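Local coordinates for protein acetyl-CoA C-acetyltransferase (Syntrophomonas wolfei subsp. wolfei, PDB 7N7Z) that probably catalyses the thiolase reaction, in which two acetyl-CoA molecules condense through an acyl-enzyme to give acetoacetyl-CoA and free CoA, at residues E177-L182 against G242-A247; V319-A322 against Q326-G329; G159-T164 against K290-G295; K192-G197 against P223-S228. One frame throughout, in Å; residues are numbered along the deposited sequence.

Contact 1: residues E177-L182 against G242-A247; sequences EECDAL and GGVVTA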
loop_
_atom_site.group_PDB
_atom_site.type_symbol
_atom_site.label_atom_id
_atom_site.label_comp_id
_atom_site.label_asym_id
_atom_site.label_seq_id
_atom_site.Cartn_x
_atom_site.Cartn_y
_atom_site.Cartn_z
ATOM N N GLU B 177 -35.814 21.940 2.567
ATOM C CA GLU B 177 -36.492 22.683 1.509
ATOM C C GLU B 177 -35.751 23.972 1.179
ATOM O O GLU B 177 -35.559 24.306 0.003
ATOM C CB GLU B 177 -37.935 22.979 1.918
ATOM C CG GLU B 177 -38.940 21.959 1.407
ATOM C CD GLU B 177 -38.915 20.667 2.201
ATOM O OE1 GLU B 177 -38.799 20.731 3.443
ATOM O OE2 GLU B 177 -39.010 19.587 1.580
ATOM N N GLU B 178 -35.332 24.718 2.205
ATOM C CA GLU B 178 -34.579 25.943 1.954
ATOM C C GLU B 178 -33.242 25.637 1.294
ATOM O O GLU B 178 -32.798 26.370 0.403
ATOM C CB GLU B 178 -34.365 26.710 3.258
ATOM C CG GLU B 178 -35.594 27.457 3.756
ATOM C CD GLU B 178 -35.899 27.184 5.221
ATOM O OE1 GLU B 178 -34.958 27.234 6.043
ATOM O OE2 GLU B 178 -37.078 26.934 5.553
ATOM N N CYS B 179 -32.583 24.556 1.717
ATOM C CA CYS B 179 -31.291 24.205 1.137
ATOM C C CYS B 179 -31.431 23.812 -0.327
ATOM O O CYS B 179 -30.632 24.237 -1.169
ATOM C CB CYS B 179 -30.653 23.069 1.935
ATOM S SG CYS B 179 -30.068 23.550 3.571
ATOM N N ASP B 180 -32.436 22.995 -0.651
ATOM C CA ASP B 180 -32.607 22.556 -2.031
ATOM C C ASP B 180 -32.991 23.722 -2.933
ATOM O O ASP B 180 -32.576 23.775 -4.097
ATOM C CB ASP B 180 -33.659 21.450 -2.101
ATOM C CG ASP B 180 -33.105 20.089 -1.714
ATOM O OD1 ASP B 180 -31.880 19.880 -1.843
ATOM O OD2 ASP B 180 -33.897 19.225 -1.282
ATOM N N ALA B 181 -33.777 24.669 -2.415
ATOM C CA ALA B 181 -34.163 25.827 -3.214
ATOM C C ALA B 181 -32.939 26.636 -3.626
ATOM O O ALA B 181 -32.731 26.910 -4.814
ATOM C CB ALA B 181 -35.146 26.697 -2.429
ATOM N N LEU B 182 -32.113 27.028 -2.654
ATOM C CA LEU B 182 -30.896 27.766 -2.972
ATOM C C LEU B 182 -30.001 26.959 -3.902
ATOM O O LEU B 182 -29.497 27.476 -4.906
ATOM C CB LEU B 182 -30.152 28.125 -1.686
ATOM C CG LEU B 182 -28.944 29.052 -1.849
ATOM C CD1 LEU B 182 -28.831 29.997 -0.663
ATOM C CD2 LEU B 182 -27.659 28.255 -2.016
ATOM N N GLY B 242 -31.027 11.381 8.009
ATOM C CA GLY B 242 -31.975 12.477 8.026
ATOM C C GLY B 242 -31.339 13.843 7.939
ATOM O O GLY B 242 -31.970 14.837 8.311
ATOM N N GLY B 243 -30.099 13.924 7.460
ATOM C CA GLY B 243 -29.435 15.206 7.341
ATOM C C GLY B 243 -29.894 15.978 6.119
ATOM O O GLY B 243 -30.292 15.409 5.102
ATOM N N VAL B 244 -29.831 17.308 6.228
ATOM C CA VAL B 244 -30.302 18.171 5.147
ATOM C C VAL B 244 -29.296 18.317 4.017
ATOM O O VAL B 244 -29.644 18.863 2.962
ATOM C CB VAL B 244 -30.653 19.577 5.673
ATOM C CG1 VAL B 244 -31.716 19.487 6.758
ATOM C CG2 VAL B 244 -29.408 20.290 6.196
ATOM N N VAL B 245 -28.064 17.851 4.200
ATOM C CA VAL B 245 -27.016 18.017 3.201
ATOM C C VAL B 245 -27.043 16.833 2.244
ATOM O O VAL B 245 -27.014 15.672 2.673
ATOM C CB VAL B 245 -25.636 18.153 3.867
ATOM C CG1 VAL B 245 -24.540 18.178 2.811
ATOM C CG2 VAL B 245 -25.582 19.407 4.727
ATOM N N THR B 246 -27.095 17.127 0.949
ATOM C CA THR B 246 -27.062 16.129 -0.106
ATOM C C THR B 246 -25.918 16.443 -1.062
ATOM O O THR B 246 -25.265 17.485 -0.970
ATOM C CB THR B 246 -28.391 16.082 -0.874
ATOM O OG1 THR B 246 -28.480 17.210 -1.755
ATOM C CG2 THR B 246 -29.566 16.100 0.087
ATOM N N ALA B 247 -25.680 15.517 -1.993
ATOM C CA ALA B 247 -24.646 15.736 -2.997
ATOM C C ALA B 247 -24.990 16.909 -3.906
ATOM O O ALA B 247 -24.088 17.548 -4.463
ATOM C CB ALA B 247 -24.442 14.467 -3.824
HETATM O O HOH W 1 -30.854 17.671 -2.783
#

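Contact 2: residues V319-A322 against Q326-G329; sequences VNEA and QVLG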
loop_
_atom_site.group_PDB
_atom_site.type_symbol
_atom_site.label_atom_id
_atom_site.label_comp_id
_atom_site.label_asym_id
_atom_site.label_seq_id
_atom_site.Cartn_x
_atom_site.Cartn_y
_atom_site.Cartn_z
ATOM N N VAL B 319 -19.155 34.977 -3.004
ATOM C CA VAL B 319 -19.122 34.253 -1.739
ATOM C C VAL B 319 -19.259 32.772 -2.062
ATOM O O VAL B 319 -20.325 32.318 -2.496
ATOM C CB VAL B 319 -20.226 34.720 -0.782
ATOM C CG1 VAL B 319 -20.181 33.917 0.508
ATOM C CG2 VAL B 319 -20.082 36.206 -0.494
ATOM N N ASN B 320 -18.182 32.021 -1.855
ATOM C CA ASN B 320 -18.186 30.602 -2.181
ATOM C C ASN B 320 -19.263 29.875 -1.386
ATOM O O ASN B 320 -19.329 29.985 -0.158
ATOM C CB ASN B 320 -16.816 29.991 -1.891
ATOM C CG ASN B 320 -16.704 28.557 -2.374
ATOM O OD1 ASN B 320 -16.959 28.263 -3.542
ATOM N ND2 ASN B 320 -16.328 27.657 -1.474
ATOM N N GLU B 321 -20.110 29.132 -2.094
ATOM C CA GLU B 321 -21.146 28.314 -1.468
ATOM C C GLU B 321 -20.577 26.915 -1.269
ATOM O O GLU B 321 -20.540 26.110 -2.203
ATOM C CB GLU B 321 -22.408 28.279 -2.326
ATOM C CG GLU B 321 -22.988 29.645 -2.685
ATOM C CD GLU B 321 -23.987 29.570 -3.827
ATOM O OE1 GLU B 321 -23.963 28.571 -4.576
ATOM O OE2 GLU B 321 -24.800 30.509 -3.973
ATOM N N ALA B 322 -20.118 26.625 -0.050
ATOM C CA ALA B 322 -19.650 25.278 0.259
ATOM C C ALA B 322 -20.819 24.318 0.437
ATOM O O ALA B 322 -20.792 23.195 -0.078
ATOM C CB ALA B 322 -18.779 25.295 1.515
ATOM N N GLN B 326 -24.798 26.023 4.739
ATOM C CA GLN B 326 -23.716 26.908 5.159
ATOM C C GLN B 326 -23.982 28.344 4.729
ATOM O O GLN B 326 -23.785 29.282 5.510
ATOM C CB GLN B 326 -22.388 26.409 4.584
ATOM C CG GLN B 326 -21.193 27.292 4.908
ATOM C CD GLN B 326 -20.713 28.113 3.721
ATOM O OE1 GLN B 326 -21.133 27.896 2.584
ATOM N NE2 GLN B 326 -19.823 29.061 3.986
ATOM N N VAL B 327 -24.436 28.535 3.489
ATOM C CA VAL B 327 -24.733 29.879 3.001
ATOM C C VAL B 327 -25.882 30.487 3.794
ATOM O O VAL B 327 -25.782 31.606 4.312
ATOM C CB VAL B 327 -25.052 29.846 1.496
ATOM C CG1 VAL B 327 -25.346 31.252 0.982
ATOM C CG2 VAL B 327 -23.911 29.214 0.725
ATOM N N LEU B 328 -26.998 29.761 3.892
ATOM C CA LEU B 328 -28.148 30.280 4.624
ATOM C C LEU B 328 -27.791 30.593 6.070
ATOM O O LEU B 328 -28.402 31.476 6.682
ATOM C CB LEU B 328 -29.303 29.280 4.557
ATOM C CG LEU B 328 -29.835 28.965 3.156
ATOM C CD1 LEU B 328 -31.044 28.049 3.245
ATOM C CD2 LEU B 328 -30.189 30.231 2.386
ATOM N N GLY B 329 -26.806 29.890 6.631
ATOM C CA GLY B 329 -26.307 30.262 7.943
ATOM C C GLY B 329 -25.550 31.576 7.912
ATOM O O GLY B 329 -25.647 32.382 8.841
HETATM O O HOH W 2 -17.661 29.323 1.600
#

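Contact 3: residues G159-T164 against K290-G295; sequences GHMGMT and KVMGLG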
loop_
_atom_site.group_PDB
_atom_site.type_symbol
_atom_site.label_atom_id
_atom_site.label_comp_id
_atom_site.label_asym_id
_atom_site.label_seq_id
_atom_site.Cartn_x
_atom_site.Cartn_y
_atom_site.Cartn_z
ATOM N N GLY B 159 -15.625 15.119 11.941
ATOM C CA GLY B 159 -16.039 14.389 10.763
ATOM C C GLY B 159 -15.922 15.236 9.515
ATOM O O GLY B 159 -15.302 16.302 9.516
ATOM N N HIS B 160 -16.534 14.735 8.442
ATOM C CA HIS B 160 -16.518 15.396 7.142
ATOM C C HIS B 160 -16.972 16.846 7.246
ATOM O O HIS B 160 -17.685 17.216 8.185
ATOM C CB HIS B 160 -17.417 14.636 6.163
ATOM C CG HIS B 160 -17.033 14.807 4.726
ATOM N ND1 HIS B 160 -17.353 15.933 3.998
ATOM C CD2 HIS B 160 -16.365 13.989 3.880
ATOM C CE1 HIS B 160 -16.894 15.803 2.766
ATOM N NE2 HIS B 160 -16.290 14.632 2.669
ATOM N N MET B 161 -16.562 17.678 6.282
ATOM C CA MET B 161 -17.043 19.055 6.248
ATOM C C MET B 161 -18.565 19.100 6.238
ATOM O O MET B 161 -19.172 19.994 6.838
ATOM C CB MET B 161 -16.488 19.780 5.021
ATOM C CG MET B 161 -14.986 20.006 5.049
ATOM S SD MET B 161 -14.471 21.174 6.319
ATOM C CE MET B 161 -12.734 20.764 6.467
ATOM N N GLY B 162 -19.197 18.142 5.555
ATOM C CA GLY B 162 -20.649 18.114 5.508
ATOM C C GLY B 162 -21.285 18.088 6.883
ATOM O O GLY B 162 -22.381 18.619 7.073
ATOM N N MET B 163 -20.610 17.475 7.858
ATOM C CA MET B 163 -21.147 17.442 9.214
ATOM C C MET B 163 -21.209 18.842 9.812
ATOM O O MET B 163 -22.171 19.183 10.511
ATOM C CB MET B 163 -20.301 16.522 10.094
ATOM C CG MET B 163 -20.147 15.111 9.550
ATOM S SD MET B 163 -21.707 14.209 9.504
ATOM C CE MET B 163 -21.696 13.430 11.117
ATOM N N THR B 164 -20.193 19.670 9.551
ATOM C CA THR B 164 -20.218 21.035 10.063
ATOM C C THR B 164 -21.328 21.850 9.414
ATOM O O THR B 164 -21.888 22.749 10.049
ATOM C CB THR B 164 -18.864 21.714 9.843
ATOM O OG1 THR B 164 -18.720 22.075 8.463
ATOM C CG2 THR B 164 -17.727 20.783 10.252
ATOM N N LYS B 290 -16.238 23.557 14.333
ATOM C CA LYS B 290 -17.488 22.818 14.205
ATOM C C LYS B 290 -18.578 23.613 13.496
ATOM O O LYS B 290 -19.618 23.037 13.157
ATOM C CB LYS B 290 -17.968 22.383 15.590
ATOM C CG LYS B 290 -16.931 21.576 16.362
ATOM C CD LYS B 290 -17.553 20.795 17.511
ATOM C CE LYS B 290 -17.934 19.381 17.091
ATOM N NZ LYS B 290 -19.207 19.348 16.317
ATOM N N VAL B 291 -18.372 24.909 13.264
ATOM C CA VAL B 291 -19.298 25.715 12.476
ATOM C C VAL B 291 -18.482 26.590 11.534
ATOM O O VAL B 291 -18.778 27.777 11.351
ATOM C CB VAL B 291 -20.219 26.562 13.373
ATOM C CG1 VAL B 291 -21.250 25.674 14.057
ATOM C CG2 VAL B 291 -19.406 27.338 14.398
ATOM N N MET B 292 -17.446 25.999 10.931
ATOM C CA MET B 292 -16.555 26.749 10.053
ATOM C C MET B 292 -17.313 27.493 8.963
ATOM O O MET B 292 -16.832 28.513 8.457
ATOM C CB MET B 292 -15.524 25.805 9.421
ATOM C CG MET B 292 -16.097 24.509 8.840
ATOM S SD MET B 292 -17.030 24.745 7.314
ATOM C CE MET B 292 -15.716 25.184 6.183
ATOM N N GLY B 293 -18.499 27.005 8.593
ATOM C CA GLY B 293 -19.220 27.600 7.482
ATOM C C GLY B 293 -19.545 29.067 7.681
ATOM O O GLY B 293 -19.708 29.806 6.706
ATOM N N LEU B 294 -19.641 29.511 8.931
ATOM C CA LEU B 294 -20.024 30.886 9.226
ATOM C C LEU B 294 -18.862 31.868 9.137
ATOM O O LEU B 294 -19.056 33.054 9.423
ATOM C CB LEU B 294 -20.649 30.964 10.621
ATOM C CG LEU B 294 -21.779 29.969 10.895
ATOM C CD1 LEU B 294 -22.158 29.977 12.368
ATOM C CD2 LEU B 294 -22.988 30.281 10.024
ATOM N N GLY B 295 -17.673 31.410 8.749
ATOM C CA GLY B 295 -16.507 32.260 8.672
ATOM C C GLY B 295 -16.731 33.543 7.893
ATOM O O GLY B 295 -16.360 34.634 8.339
#

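Contact 4: residues K192-G197 against P223-S228; sequences KAVDEG and PIRGAS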
loop_
_atom_site.group_PDB
_atom_site.type_symbol
_atom_site.label_atom_id
_atom_site.label_comp_id
_atom_site.label_asym_id
_atom_site.label_seq_id
_atom_site.Cartn_x
_atom_site.Cartn_y
_atom_site.Cartn_z
ATOM N N LYS B 192 -26.736 28.169 -16.785
ATOM C CA LYS B 192 -26.999 29.341 -17.614
ATOM C C LYS B 192 -25.699 29.975 -18.100
ATOM O O LYS B 192 -25.474 30.122 -19.307
ATOM C CB LYS B 192 -27.829 30.353 -16.819
ATOM C CG LYS B 192 -28.374 31.510 -17.638
ATOM C CD LYS B 192 -29.445 32.272 -16.862
ATOM C CE LYS B 192 -29.564 33.724 -17.317
ATOM N NZ LYS B 192 -29.700 34.663 -16.164
ATOM N N ALA B 193 -24.826 30.349 -17.163
ATOM C CA ALA B 193 -23.607 31.062 -17.527
ATOM C C ALA B 193 -22.655 30.195 -18.339
ATOM O O ALA B 193 -21.954 30.707 -19.220
ATOM C CB ALA B 193 -22.905 31.569 -16.271
ATOM N N VAL B 194 -22.602 28.893 -18.056
ATOM C CA VAL B 194 -21.705 28.011 -18.796
ATOM C C VAL B 194 -22.087 27.988 -20.271
ATOM O O VAL B 194 -21.262 28.253 -21.153
ATOM C CB VAL B 194 -21.719 26.597 -18.188
ATOM C CG1 VAL B 194 -21.177 25.580 -19.183
ATOM C CG2 VAL B 194 -20.919 26.566 -16.898
ATOM N N ASP B 195 -23.351 27.674 -20.559
ATOM C CA ASP B 195 -23.776 27.539 -21.947
ATOM C C ASP B 195 -23.746 28.874 -22.678
ATOM O O ASP B 195 -23.503 28.909 -23.889
ATOM C CB ASP B 195 -25.177 26.931 -22.006
ATOM C CG ASP B 195 -25.258 25.588 -21.308
ATOM O OD1 ASP B 195 -24.342 24.760 -21.499
ATOM O OD2 ASP B 195 -26.238 25.360 -20.568
ATOM N N GLU B 196 -23.984 29.978 -21.971
ATOM C CA GLU B 196 -23.976 31.294 -22.596
ATOM C C GLU B 196 -22.571 31.850 -22.789
ATOM O O GLU B 196 -22.424 32.904 -23.418
ATOM C CB GLU B 196 -24.806 32.273 -21.762
ATOM C CG GLU B 196 -26.294 31.948 -21.739
ATOM C CD GLU B 196 -27.072 32.820 -20.770
ATOM O OE1 GLU B 196 -26.435 33.546 -19.977
ATOM O OE2 GLU B 196 -28.320 32.782 -20.808
ATOM N N GLY B 197 -21.545 31.178 -22.270
ATOM C CA GLY B 197 -20.180 31.618 -22.473
ATOM C C GLY B 197 -19.729 32.742 -21.572
ATOM O O GLY B 197 -18.783 33.455 -21.920
ATOM N N PRO B 223 -22.046 21.403 -12.933
ATOM C CA PRO B 223 -23.462 21.686 -12.663
ATOM C C PRO B 223 -24.375 20.582 -13.174
ATOM O O PRO B 223 -24.115 19.949 -14.200
ATOM C CB PRO B 223 -23.715 23.009 -13.396
ATOM C CG PRO B 223 -22.653 23.115 -14.407
ATOM C CD PRO B 223 -21.464 22.383 -13.872
ATOM N N ILE B 224 -25.459 20.358 -12.437
ATOM C CA ILE B 224 -26.427 19.314 -12.757
ATOM C C ILE B 224 -27.459 19.890 -13.716
ATOM O O ILE B 224 -28.159 20.853 -13.387
ATOM C CB ILE B 224 -27.101 18.768 -11.489
ATOM C CG1 ILE B 224 -26.077 18.567 -10.367
ATOM C CG2 ILE B 224 -27.807 17.453 -11.797
ATOM C CD1 ILE B 224 -26.696 18.208 -9.026
ATOM N N ARG B 225 -27.560 19.294 -14.901
ATOM C CA ARG B 225 -28.475 19.783 -15.921
ATOM C C ARG B 225 -29.896 19.309 -15.644
ATOM O O ARG B 225 -30.122 18.209 -15.132
ATOM C CB ARG B 225 -28.030 19.313 -17.306
ATOM C CG ARG B 225 -26.614 19.722 -17.672
ATOM C CD ARG B 225 -26.582 21.099 -18.314
ATOM N NE ARG B 225 -25.218 21.586 -18.488
ATOM C CZ ARG B 225 -24.740 22.134 -19.599
ATOM N NH1 ARG B 225 -25.493 22.290 -20.676
ATOM N NH2 ARG B 225 -23.474 22.538 -19.629
ATOM N N GLY B 226 -30.860 20.160 -15.987
ATOM C CA GLY B 226 -32.254 19.816 -15.807
ATOM C C GLY B 226 -32.702 19.736 -14.368
ATOM O O GLY B 226 -33.718 19.099 -14.080
ATOM N N ALA B 227 -31.975 20.368 -13.451
ATOM C CA ALA B 227 -32.350 20.323 -12.046
ATOM C C ALA B 227 -33.713 20.971 -11.834
ATOM O O ALA B 227 -34.017 22.023 -12.404
ATOM C CB ALA B 227 -31.295 21.028 -11.193
ATOM N N SER B 228 -34.537 20.327 -11.014
ATOM C CA SER B 228 -35.831 20.858 -10.614
ATOM C C SER B 228 -35.974 20.716 -9.104
ATOM O O SER B 228 -35.269 19.930 -8.464
ATOM C CB SER B 228 -36.985 20.141 -11.326
ATOM O OG SER B 228 -37.262 18.891 -10.718
#

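Contact 1: residues E177-L182 against G242-A247
C179 and V244 supply the direct packing between helical residues 177-182 and the loop 242-247, with sulfur meeting methyl: C179 SG lies 4.2 Å from V244 CG2. One helix position on, D180 and T246 face each other too widely for a direct bond, and a water fills the interval. It donates a hydrogen to D180 OD1 at 2.6 Å and accepts the hydroxyl hydrogen of T246 OG1, also at 2.6 Å, so the polarity of the bridge runs from threonine to carboxylate. D180 does not start out toward the loop, yet its carboxylate comes nearer, with CG set opposite the carbonyl carbon (chi1 -80°).

The next shell fixes both ends of this bridge: D180 OD2 forms a salt bridge with R176 NE one turn back, which is likely to hold the carboxylate charged and turned, and T246 OG1, having given its proton to the water, accepts from A248 N. The loop itself is pinned by N249, which bonds T246 N and V244 O, and by E166, which takes V245 N.

This is helix-against-loop packing within the N-terminal thiolase domain, away from the predicted catalytic residues. The loop that leads into strand 254-264 lies on the C179 and D180 side of helix 176-196, while C179 also touches A324 and A325 of helix 324-336, and V244 and V245 rest on A169 and A165 of helix 161-172.

Contact 2: residues V319-A322 against Q326-G329
Q326 reaches from helix 324-336 back to the loop just before it and accepts a hydrogen from A322 N through OE1, at 3.1 Å. The bond is bent, 140° at the hydrogen, and the donor stands 40° out of the amide's carbonyl plane, above it and not on a lone pair. CG is anti to the backbone N (chi1 177°), and a bend at chi2 then brings the amide over to the loop, where OE1 also comes within 3.7 Å of A322 CB. The other end of the amide, NE2, donates to G293 O, its stronger partner, and gives a weak, longer bond to a water that in turn donates to N320 O. A leucine in place of Q326 would probably leave A322 N and G293 O without this side-chain partner.

V327 follows with an apolar touch: its CG2 sits 3.5 Å from E321 CB and 3.6 Å from E321 CG. The E321 chain passes this methyl, and its OE1 bonds S186 OG, with a weak second bond from N348 to OE2.

Q326 comes about 3 Å, side chain to side chain, from C388, a predicted active-site residue. The loop carries the Asn-Glu-Ala-Phe signature of thiolases, and N320 lies about 4 Å, again between side chains, from the predicted base H358, consistent with the oxyanion-hole loop of relatives, where this asparagine holds a water.

Contact 3: residues G159-T164 against K290-G295
T164 is the tight point here, wedged against M292 with the two side chains crossing at about a right angle. T164 OG1 is 3.4 Å from M292 SD and 3.6 Å from M292 CG, while T164 CB presses on K290 O at 3.6 Å. The hydroxyl spends its proton within its own helix, donating to M161 O at 2.7 Å, in the carbonyl plane and on a lone pair; OG1 lies between backbone N and carbonyl carbon (chi1 75°), which suits both roles. A valine at T164 would probably leave M161 O without its side-chain donor and set a methyl where the hydroxyl meets M292 SD. M161 belongs to the same buried part, its SD meeting M292 CE at 4.2 Å.

By contrast, K290 is exposed to solvent; its side chain touches N167 of helix 161-172. Further back, H160 caps the helix start, its ND1 accepting from G162 N in the ring plane.

M292, folded by bends at chi2 and chi3, comes within about 3 Å of the predicted active-site C388 and about 5 Å of C92, side chain to side chain. Here the loop domain meets the C-terminal half, probably forming part of the wall of the thiolase active site.

Contact 4: residues K192-G197 against P223-S228
D195 and R225 meet across backbones that stay well apart, the nearest CA atoms, those of V194 and P223, being 9.0 Å from each other.

From R225 the side chain reaches to the helix. Its chain bends at chi2 (-87°) and then runs straight through chi3, delivering the guanidinium to D195, which approaches from the opposite direction. The salt bridge runs from R225 NH1 to D195 OD1 at 2.8 Å, yet as a hydrogen bond it is weak, with only 121° at the hydrogen. D195 OD1 also comes within 3.0 Å of R225 NH2, so one oxygen sits near both terminal nitrogens. The orientation explains the weakness: carboxylate and guanidinium planes are 63° apart, and OD2 lies over one guanidinium face, 3.2 Å from NH1, so the pair does not form the coplanar, two-pronged match. Attraction of charge probably matters more than bond direction, and as both residues are exposed, solvent is likely to temper it. V194, a buried neighbour, brings CG1 within 3.8 Å of R225 NH2, approaching the guanidinium obliquely.

Both backbones turn close by: the helix closes at G197 in a Schellman motif, its positive phi going with two bonds back into the last turn, and I224 to A227 form a type II turn in which G226 takes the third position, where positive phi is expected.

Outside the pair, R225 also touches V191, and P223 rests on A190 and V191, one turn earlier on the same helix. The contact therefore lays the loop between strand 215-217 and helix 229-232 along the C-terminal end of helix 176-196, with S228 capping the start of helix 229-232.

Contacts 1, 2 and 3 form a continuous cluster, their centres 11 to 15 Å apart, whereas contact 4 stands aside. Contact 1 joins contact 2 where L182 CD1 meets L328 CD2 at 3.3 Å; contact 2 joins contact 3 where G329 C packs on L294 CD2 at 3.6 Å, beside the Q326 bond to G293; and V245 CG2 touches G162 O at 4.0 Å between contacts 1 and 3. Contacts 2 and 3 border the predicted catalytic residues, sharing C388 as a neighbour, while contact 1 lies away from the site. Contact 4 shares helix 176-196 with contact 1, their centres about 19 Å apart, and is likewise remote from the active site.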